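Local coordinates for argonaute protein (Marinitoga piezophila, PDB 5I4A), which uses short 5'-hydroxylated RNA guides to bind complementary single-stranded DNA or RNA targets and cleave them, with manganese preferred for DNA cleavage, at residues A[119-129]-A[221-232]. Numbering follows the deposited sequence.
Sequences FSLDSNENVNA and FSKEVHEIYKNK
Glu224, on helix 222-231 of linker L2, grips the loop joining strands 111-120 and 127-140 of linker L1, its carboxylate accepting from two successive loop amides beside an apolar helix-on-hairpin packing. A glutamate suits the place, having two oxygens for two neighbouring N-H groups: Asp122 N gives to OE2 at 2.9 Å, on the syn lone pair, and Ser123 N to OE1 at 2.7 Å, nearly straight at 161°. They are reached because chi1 (-161°) turns CG away from the backbone N and the chain stays extended beyond. Beside the carboxylate, leucine's two methyls serve two partners, Leu121 CD1 meeting Phe221 CD2 (3.4 Å) and CD2 pressing tightly on Ile228 CD1. That terminal isoleucine methyl also meets the Phe119 ring edge at CE1 (3.6 Å). The ring lies between Ala129 CB and, on the other face, Lys232 NZ, a lysine long enough to bring its charge 4.1 Å from the centroid, a cation-pi contact. Strand 143-156 backs this core through Phe152 and Phe154. A glutamine in place of Glu224 would probably leave one loop amide without its acceptor. Because Asp122 OD2 lies 3.2 Å from Glu224 OE2, the join between the linkers probably carries some electrostatic cost, which the two amides would partly repay.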
loop_
_atom_site.group_PDB
_atom_site.type_symbol
_atom_site.label_atom_id
_atom_site.label_comp_id
_atom_site.label_asym_id
_atom_site.label_seq_id
_atom_site.Cartn_x
_atom_site.Cartn_y
_atom_site.Cartn_z
ATOM N N PHE A 119 18.035 23.257 0.603
ATOM C CA PHE A 119 18.259 24.158 1.723
ATOM C C PHE A 119 18.433 23.349 2.998
ATOM O O PHE A 119 17.735 22.356 3.216
ATOM C CB PHE A 119 17.118 25.181 1.881
ATOM C CG PHE A 119 15.758 24.568 2.092
ATOM C CD1 PHE A 119 15.305 24.273 3.370
ATOM C CD2 PHE A 119 14.921 24.323 1.017
ATOM C CE1 PHE A 119 14.052 23.722 3.567
ATOM C CE2 PHE A 119 13.666 23.774 1.208
ATOM C CZ PHE A 119 13.232 23.473 2.484
ATOM N N SER A 120 19.386 23.769 3.826
ATOM C CA SER A 120 19.585 23.139 5.121
ATOM C C SER A 120 18.436 23.498 6.053
ATOM O O SER A 120 17.923 24.621 6.034
ATOM C CB SER A 120 20.917 23.580 5.726
ATOM O OG SER A 120 21.161 22.933 6.965
ATOM N N LEU A 121 18.026 22.532 6.869
ATOM C CA LEU A 121 16.925 22.752 7.795
ATOM C C LEU A 121 17.358 23.681 8.921
ATOM O O LEU A 121 18.420 23.490 9.521
ATOM C CB LEU A 121 16.443 21.421 8.367
ATOM C CG LEU A 121 15.635 20.514 7.434
ATOM C CD1 LEU A 121 15.330 19.196 8.107
ATOM C CD2 LEU A 121 14.351 21.194 7.026
ATOM N N ASP A 122 16.532 24.693 9.203
ATOM C CA ASP A 122 16.778 25.543 10.363
ATOM C C ASP A 122 16.853 24.713 11.638
ATOM O O ASP A 122 17.673 24.986 12.523
ATOM C CB ASP A 122 15.677 26.598 10.486
ATOM C CG ASP A 122 15.484 27.398 9.212
ATOM O OD1 ASP A 122 16.492 27.777 8.576
ATOM O OD2 ASP A 122 14.316 27.652 8.846
ATOM N N SER A 123 16.010 23.682 11.738
ATOM C CA SER A 123 15.921 22.910 12.972
ATOM C C SER A 123 17.157 22.043 13.184
ATOM O O SER A 123 17.610 21.869 14.322
ATOM C CB SER A 123 14.656 22.050 12.956
ATOM O OG SER A 123 14.657 21.117 14.023
ATOM N N ASN A 124 17.717 21.486 12.110
ATOM C CA ASN A 124 18.883 20.614 12.217
ATOM C C ASN A 124 19.854 20.979 11.104
ATOM O O ASN A 124 19.556 20.780 9.920
ATOM C CB ASN A 124 18.487 19.145 12.147
ATOM C CG ASN A 124 19.546 18.235 12.723
ATOM O OD1 ASN A 124 20.711 18.293 12.332
ATOM N ND2 ASN A 124 19.151 17.396 13.670
ATOM N N GLU A 125 21.022 21.499 11.490
ATOM C CA GLU A 125 21.970 22.023 10.513
ATOM C C GLU A 125 22.528 20.927 9.614
ATOM O O GLU A 125 22.927 21.200 8.476
ATOM C CB GLU A 125 23.102 22.752 11.238
ATOM C CG GLU A 125 23.977 23.612 10.345
ATOM C CD GLU A 125 23.248 24.820 9.782
ATOM O OE1 GLU A 125 22.096 25.082 10.190
ATOM O OE2 GLU A 125 23.837 25.515 8.928
ATOM N N ASN A 126 22.553 19.687 10.094
ATOM C CA ASN A 126 23.180 18.589 9.372
ATOM C C ASN A 126 22.235 17.880 8.405
ATOM O O ASN A 126 22.605 16.839 7.854
ATOM C CB ASN A 126 23.761 17.576 10.361
ATOM C CG ASN A 126 24.801 18.187 11.281
ATOM O OD1 ASN A 126 25.977 18.283 10.933
ATOM N ND2 ASN A 126 24.370 18.599 12.468
ATOM N N VAL A 127 21.037 18.414 8.175
ATOM C CA VAL A 127 20.051 17.781 7.307
ATOM C C VAL A 127 19.760 18.705 6.132
ATOM O O VAL A 127 19.523 19.904 6.321
ATOM C CB VAL A 127 18.756 17.439 8.067
ATOM C CG1 VAL A 127 17.761 16.771 7.134
ATOM C CG2 VAL A 127 19.061 16.538 9.254
ATOM N N ASN A 128 19.777 18.144 4.924
ATOM C CA ASN A 128 19.457 18.874 3.704
ATOM C C ASN A 128 18.067 18.482 3.219
ATOM O O ASN A 128 17.734 17.294 3.165
ATOM C CB ASN A 128 20.486 18.593 2.607
ATOM C CG ASN A 128 21.656 19.554 2.641
ATOM O OD1 ASN A 128 22.800 19.166 2.413
ATOM N ND2 ASN A 128 21.372 20.821 2.922
ATOM N N ALA A 129 17.265 19.484 2.866
ATOM C CA ALA A 129 15.942 19.273 2.284
ATOM C C ALA A 129 16.063 19.475 0.778
ATOM O O ALA A 129 16.167 20.607 0.298
ATOM C CB ALA A 129 14.916 20.218 2.900
ATOM N N PHE A 221 13.156 17.108 14.350
ATOM C CA PHE A 221 12.972 18.162 13.357
ATOM C C PHE A 221 11.741 17.924 12.489
ATOM O O PHE A 221 11.649 18.479 11.389
ATOM C CB PHE A 221 14.228 18.332 12.492
ATOM C CG PHE A 221 14.620 17.105 11.714
ATOM C CD1 PHE A 221 15.454 16.150 12.271
ATOM C CD2 PHE A 221 14.187 16.927 10.411
ATOM C CE1 PHE A 221 15.829 15.030 11.549
ATOM C CE2 PHE A 221 14.560 15.812 9.682
ATOM C CZ PHE A 221 15.381 14.862 10.253
ATOM N N SER A 222 10.779 17.134 12.971
ATOM C CA SER A 222 9.557 16.877 12.214
ATOM C C SER A 222 8.685 18.116 12.055
ATOM O O SER A 222 7.879 18.170 11.120
ATOM C CB SER A 222 8.751 15.763 12.883
ATOM O OG SER A 222 8.549 16.036 14.259
ATOM N N LYS A 223 8.816 19.104 12.944
ATOM C CA LYS A 223 8.025 20.325 12.808
ATOM C C LYS A 223 8.356 21.046 11.508
ATOM O O LYS A 223 7.457 21.423 10.747
ATOM C CB LYS A 223 8.252 21.243 14.009
ATOM C CG LYS A 223 7.891 22.700 13.751
ATOM C CD LYS A 223 7.834 23.498 15.043
ATOM C CE LYS A 223 7.701 24.989 14.776
ATOM N NZ LYS A 223 9.020 25.628 14.523
ATOM N N GLU A 224 9.647 21.241 11.232
ATOM C CA GLU A 224 10.030 21.875 9.977
ATOM C C GLU A 224 9.717 20.978 8.786
ATOM O O GLU A 224 9.386 21.480 7.705
ATOM C CB GLU A 224 11.513 22.245 10.000
ATOM C CG GLU A 224 11.904 23.289 8.968
ATOM C CD GLU A 224 13.356 23.706 9.077
ATOM O OE1 GLU A 224 14.053 23.214 9.988
ATOM O OE2 GLU A 224 13.805 24.524 8.245
ATOM N N VAL A 225 9.805 19.656 8.963
ATOM C CA VAL A 225 9.434 18.734 7.893
ATOM C C VAL A 225 7.955 18.876 7.558
ATOM O O VAL A 225 7.562 18.857 6.384
ATOM C CB VAL A 225 9.792 17.288 8.288
ATOM C CG1 VAL A 225 9.244 16.297 7.269
ATOM C CG2 VAL A 225 11.296 17.135 8.417
ATOM N N HIS A 226 7.111 19.033 8.583
ATOM C CA HIS A 226 5.682 19.215 8.342
ATOM C C HIS A 226 5.393 20.567 7.700
ATOM O O HIS A 226 4.587 20.656 6.768
ATOM C CB HIS A 226 4.906 19.060 9.649
ATOM C CG HIS A 226 4.851 17.653 10.158
ATOM N ND1 HIS A 226 4.793 16.561 9.320
ATOM C CD2 HIS A 226 4.847 17.161 11.420
ATOM C CE1 HIS A 226 4.755 15.455 10.042
ATOM N NE2 HIS A 226 4.787 15.791 11.320
ATOM N N GLU A 227 6.036 21.632 8.189
ATOM C CA GLU A 227 5.828 22.960 7.616
ATOM C C GLU A 227 6.161 22.974 6.129
ATOM O O GLU A 227 5.381 23.472 5.308
ATOM C CB GLU A 227 6.675 23.992 8.360
ATOM C CG GLU A 227 6.066 24.473 9.664
ATOM C CD GLU A 227 7.100 25.040 10.616
ATOM O OE1 GLU A 227 8.294 25.084 10.245
ATOM O OE2 GLU A 227 6.719 25.434 11.738
ATOM N N ILE A 228 7.322 22.424 5.768
ATOM C CA ILE A 228 7.745 22.392 4.370
ATOM C C ILE A 228 6.708 21.684 3.510
ATOM O O ILE A 228 6.376 22.137 2.407
ATOM C CB ILE A 228 9.128 21.724 4.256
ATOM C CG1 ILE A 228 10.195 22.632 4.862
ATOM C CG2 ILE A 228 9.454 21.390 2.812
ATOM C CD1 ILE A 228 11.463 21.915 5.198
ATOM N N TYR A 229 6.165 20.572 4.003
ATOM C CA TYR A 229 5.186 19.827 3.221
ATOM C C TYR A 229 3.863 20.570 3.075
ATOM O O TYR A 229 3.128 20.308 2.116
ATOM C CB TYR A 229 4.941 18.456 3.852
ATOM C CG TYR A 229 5.689 17.326 3.183
ATOM C CD1 TYR A 229 5.342 16.899 1.908
ATOM C CD2 TYR A 229 6.737 16.677 3.829
ATOM C CE1 TYR A 229 6.018 15.863 1.289
ATOM C CE2 TYR A 229 7.419 15.636 3.217
ATOM C CZ TYR A 229 7.055 15.235 1.946
ATOM O OH TYR A 229 7.727 14.204 1.330
ATOM N N LYS A 230 3.551 21.499 3.984
ATOM C CA LYS A 230 2.210 22.079 4.023
ATOM C C LYS A 230 2.023 23.168 2.965
ATOM O O LYS A 230 1.108 23.089 2.135
ATOM C CB LYS A 230 1.911 22.624 5.424
ATOM C CG LYS A 230 0.466 23.069 5.593
ATOM C CD LYS A 230 0.275 23.888 6.856
ATOM C CE LYS A 230 -1.196 24.200 7.101
ATOM N NZ LYS A 230 -1.846 24.877 5.942
ATOM N N ASN A 231 2.875 24.197 2.976
ATOM C CA ASN A 231 2.714 25.312 2.051
ATOM C C ASN A 231 4.010 25.578 1.293
ATOM O O ASN A 231 4.310 26.728 0.949
ATOM C CB ASN A 231 2.250 26.573 2.781
ATOM C CG ASN A 231 1.020 26.320 3.641
ATOM O OD1 ASN A 231 1.106 26.232 4.872
ATOM N ND2 ASN A 231 -0.132 26.199 2.997
ATOM N N LYS A 232 4.807 24.533 1.036
ATOM C CA LYS A 232 5.989 24.647 0.187
ATOM C C LYS A 232 6.046 23.530 -0.852
ATOM O O LYS A 232 7.041 23.433 -1.583
ATOM C CB LYS A 232 7.276 24.660 1.021
ATOM C CG LYS A 232 8.442 25.424 0.405
ATOM C CD LYS A 232 9.588 25.489 1.393
ATOM C CE LYS A 232 10.609 26.519 0.970
ATOM N NZ LYS A 232 11.547 26.850 2.074
HETATM O O HOH W 1 11.395 21.561 13.258
#